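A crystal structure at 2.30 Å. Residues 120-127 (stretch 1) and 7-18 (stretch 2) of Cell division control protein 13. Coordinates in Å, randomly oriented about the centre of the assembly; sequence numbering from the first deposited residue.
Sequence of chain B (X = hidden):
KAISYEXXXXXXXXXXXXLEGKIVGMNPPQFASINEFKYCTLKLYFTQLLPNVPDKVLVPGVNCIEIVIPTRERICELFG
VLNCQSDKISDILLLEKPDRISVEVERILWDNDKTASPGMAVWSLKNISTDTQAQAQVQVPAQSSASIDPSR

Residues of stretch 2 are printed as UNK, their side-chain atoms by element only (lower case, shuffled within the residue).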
# COMPACT_ATOMS: atom_id res chain seq x y z
N MET B 120 -4.96 -4.64 9.44
CA MET B 120 -5.73 -3.65 8.70
C MET B 120 -6.75 -4.30 7.80
O MET B 120 -6.65 -5.49 7.51
CB MET B 120 -4.84 -2.65 7.95
CG MET B 120 -3.68 -3.23 7.19
SD MET B 120 -2.43 -1.95 6.94
CE MET B 120 -1.11 -2.94 6.25
N ALA B 121 -7.76 -3.54 7.38
CA ALA B 121 -8.76 -4.09 6.45
C ALA B 121 -8.25 -3.84 5.05
O ALA B 121 -7.88 -2.73 4.72
CB ALA B 121 -10.13 -3.44 6.64
N VAL B 122 -8.19 -4.89 4.24
CA VAL B 122 -7.75 -4.76 2.87
C VAL B 122 -8.67 -5.62 2.02
O VAL B 122 -9.40 -6.48 2.55
CB VAL B 122 -6.28 -5.23 2.69
CG1 VAL B 122 -5.31 -4.35 3.49
CG2 VAL B 122 -6.13 -6.69 3.10
N TRP B 123 -8.65 -5.37 0.70
CA TRP B 123 -9.25 -6.25 -0.27
C TRP B 123 -8.28 -7.33 -0.66
O TRP B 123 -7.14 -7.05 -1.06
CB TRP B 123 -9.66 -5.44 -1.50
CG TRP B 123 -10.84 -4.55 -1.24
CD1 TRP B 123 -10.87 -3.16 -1.18
CD2 TRP B 123 -12.23 -4.98 -0.98
NE1 TRP B 123 -12.15 -2.71 -0.91
CE2 TRP B 123 -13.01 -3.74 -0.80
CE3 TRP B 123 -12.87 -6.20 -0.89
CZ2 TRP B 123 -14.37 -3.77 -0.54
CZ3 TRP B 123 -14.24 -6.21 -0.64
CH2 TRP B 123 -14.97 -5.03 -0.44
N SER B 124 -8.70 -8.58 -0.58
CA SER B 124 -7.86 -9.64 -1.12
C SER B 124 -8.50 -10.33 -2.31
O SER B 124 -9.72 -10.36 -2.42
CB SER B 124 -7.52 -10.67 -0.06
OG SER B 124 -8.71 -11.33 0.28
N LEU B 125 -7.68 -10.91 -3.18
CA LEU B 125 -8.17 -11.53 -4.38
C LEU B 125 -8.83 -12.87 -4.11
O LEU B 125 -8.15 -13.84 -3.80
CB LEU B 125 -7.04 -11.72 -5.40
CG LEU B 125 -7.45 -12.19 -6.79
CD1 LEU B 125 -8.89 -11.77 -7.10
CD2 LEU B 125 -6.50 -11.58 -7.80
N LYS B 126 -10.15 -12.92 -4.22
CA LYS B 126 -10.88 -14.16 -4.07
C LYS B 126 -10.86 -14.97 -5.37
O LYS B 126 -10.51 -16.15 -5.38
CB LYS B 126 -12.31 -13.93 -3.63
CG LYS B 126 -12.99 -15.17 -3.12
CD LYS B 126 -14.35 -14.83 -2.52
CE LYS B 126 -14.82 -15.96 -1.62
NZ LYS B 126 -15.68 -16.90 -2.38
N ASN B 127 -11.29 -14.35 -6.46
CA ASN B 127 -11.33 -14.98 -7.76
C ASN B 127 -10.92 -13.99 -8.82
O ASN B 127 -11.08 -12.79 -8.65
CB ASN B 127 -12.72 -15.49 -8.08
CG ASN B 127 -13.05 -16.74 -7.31
OD1 ASN B 127 -12.30 -17.73 -7.36
ND2 ASN B 127 -14.16 -16.70 -6.58
N UNK B 7 -16.89 4.50 -1.68
CA UNK B 7 -17.81 3.67 -0.88
C UNK B 7 -17.28 2.27 -0.66
O UNK B 7 -17.38 1.74 0.44
o UNK B 7 -20.73 4.61 0.87
c UNK B 7 -20.13 5.42 0.13
c UNK B 7 -19.84 5.08 -1.31
c UNK B 7 -19.23 3.69 -1.45
n UNK B 7 -19.71 6.61 0.55
N UNK B 8 -16.65 1.67 -1.67
CA UNK B 8 -16.00 0.36 -1.43
C UNK B 8 -14.97 0.38 -0.31
O UNK B 8 -14.79 -0.63 0.38
c UNK B 8 -16.81 -2.13 -2.94
c UNK B 8 -16.16 -0.95 -3.67
c UNK B 8 -15.30 -0.17 -2.69
c UNK B 8 -15.25 -1.42 -4.79
N UNK B 9 -14.26 1.51 -0.16
CA UNK B 9 -13.19 1.61 0.83
C UNK B 9 -13.72 1.68 2.26
O UNK B 9 -12.94 1.65 3.20
c UNK B 9 -12.27 2.79 0.54
o UNK B 9 -11.80 2.66 -0.80
N UNK B 10 -15.03 1.79 2.39
CA UNK B 10 -15.71 1.79 3.66
C UNK B 10 -16.31 0.42 4.02
O UNK B 10 -16.85 0.28 5.10
c UNK B 10 -16.80 2.87 3.65
c UNK B 10 -15.31 4.73 4.57
c UNK B 10 -16.25 4.30 3.44
c UNK B 10 -17.41 5.29 3.29
N UNK B 11 -16.18 -0.56 3.11
CA UNK B 11 -16.76 -1.91 3.26
C UNK B 11 -16.20 -2.66 4.47
O UNK B 11 -14.98 -2.68 4.67
c UNK B 11 -16.55 -2.74 2.00
N UNK B 12 -17.09 -3.26 5.25
CA UNK B 12 -16.69 -3.97 6.46
C UNK B 12 -16.10 -5.33 6.11
O UNK B 12 -16.33 -5.86 5.01
o UNK B 12 -18.77 -5.16 6.81
c UNK B 12 -17.90 -4.19 7.38
N UNK B 13 -15.35 -5.89 7.05
CA UNK B 13 -14.71 -7.19 6.89
C UNK B 13 -15.79 -8.24 6.70
O UNK B 13 -16.79 -8.21 7.41
c UNK B 13 -12.51 -6.71 8.01
c UNK B 13 -13.57 -9.01 8.29
c UNK B 13 -13.81 -7.50 8.12
N UNK B 14 -15.61 -9.14 5.74
CA UNK B 14 -16.61 -10.11 5.35
C UNK B 14 -17.20 -9.83 3.97
O UNK B 14 -17.66 -10.76 3.28
N UNK B 15 -17.20 -8.55 3.55
CA UNK B 15 -17.81 -8.16 2.28
C UNK B 15 -17.15 -8.87 1.11
O UNK B 15 -15.92 -8.98 1.06
o UNK B 15 -18.25 -5.91 3.05
c UNK B 15 -17.72 -6.66 2.00
N UNK B 16 -17.97 -9.29 0.17
CA UNK B 16 -17.48 -9.84 -1.09
C UNK B 16 -18.06 -9.00 -2.24
O UNK B 16 -19.28 -8.82 -2.35
c UNK B 16 -17.27 -11.96 -2.49
c UNK B 16 -17.36 -12.14 -0.02
c UNK B 16 -17.85 -11.35 -1.22
N UNK B 17 -17.18 -8.51 -3.10
CA UNK B 17 -17.60 -7.75 -4.28
C UNK B 17 -17.10 -8.33 -5.58
O UNK B 17 -15.96 -8.81 -5.68
c UNK B 17 -17.17 -6.27 -4.18
c UNK B 17 -17.81 -5.49 -3.03
o UNK B 17 -19.81 -5.22 -4.37
c UNK B 17 -19.30 -5.16 -3.23
o UNK B 17 -19.98 -4.82 -2.23
N UNK B 18 -17.95 -8.25 -6.60
CA UNK B 18 -17.55 -8.56 -7.95
C UNK B 18 -17.27 -7.28 -8.73
O UNK B 18 -18.14 -6.42 -8.85
c UNK B 18 -20.39 -12.79 -9.84
n UNK B 18 -21.39 -12.59 -10.70
n UNK B 18 -19.34 -11.97 -9.81
c UNK B 18 -19.18 -10.80 -10.67
c UNK B 18 -18.15 -9.86 -10.06
n UNK B 18 -20.42 -13.82 -8.99
c UNK B 18 -18.60 -9.40 -8.67
O HOH W 1 -10.75 0.20 -1.24

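Position 7 carries three carbons in a row, the third bearing one oxygen and one nitrogen: an amide, out of reach of the strand. It is Gln7. Position 8 has four carbons forked at the second, and one fork tip lies 3.8 Å from CZ2 of Trp123. This is Leu8, and that tip is CD2; its backbone O sits 3.3 Å from Trp123 CZ2, at the ring edge near the ring plane.

Position 9 has one carbon and one oxygen, and CA-to-CB points away from the strand: Ser9. Its OG still reaches the indole through a water, which donates to Ser9 OG (2.7 Å) and accepts a weak bond from Trp123 NE1 (3.2 Å). Position 10, again four carbons forked at the second, points away and touches nothing on the strand: Leu10. Position 11 has a single carbon, 3.5 Å from Trp123 CZ2, so it is Ala11. A type I turn from Leu8 brings it there, closed by Ala11 N donating to Leu8 O at 3.1 Å.

Position 12, one carbon and one oxygen, points away: Ser12. Position 13 has one carbon carrying two more, and one outer carbon lies 4.3 Å from Ala121 CB; the branched pattern is that of Val13, and the touching carbon is CG2. Position 14 has no side-chain atoms and is Gly14. With phi near 110°, a CB would be jammed against the preceding carbonyl O, so the backbone alone calls for glycine.

Position 15 has one carbon and one oxygen, the carbon 4.0 Å from Trp123 CH2. It is Ser15, which closes a type II turn twice over: N and OG both donate to Ser12 O, at 3.2 and 2.7 Å. Position 16 has one carbon carrying two, and one outer carbon lies 4.1 Å from Lys126 CD: Val16, touching through CG1. Position 17 has three carbons, the third carrying two oxygens, and the second carbon lies 3.9 Å from Trp123 CH2. It is Glu17, and the contact is made by CG, in the aliphatic part of an acidic side chain. Position 18 runs three carbons, a nitrogen, then a carbon with two more nitrogens: Arg18, out of reach of stretch 1 and bonded elsewhere in the structure.

The rule here is one large anchor met by a folded chain. Trp123 starts sideways, but its indole end comes nearer and touches Leu8, Ala11, Ser15 and Glu17, while Ala121 and Lys126 add single contacts to valines. No direct hydrogen bond crosses the contact; each turn is closed by its own backbone bond, and the ring packs against aliphatic carbons and against the carbonyls Leu8 O and Ser15 O, the latter 3.7 Å from Trp123 CZ3.

Stretch 2, residues 7-18: QLSLASVGSVER
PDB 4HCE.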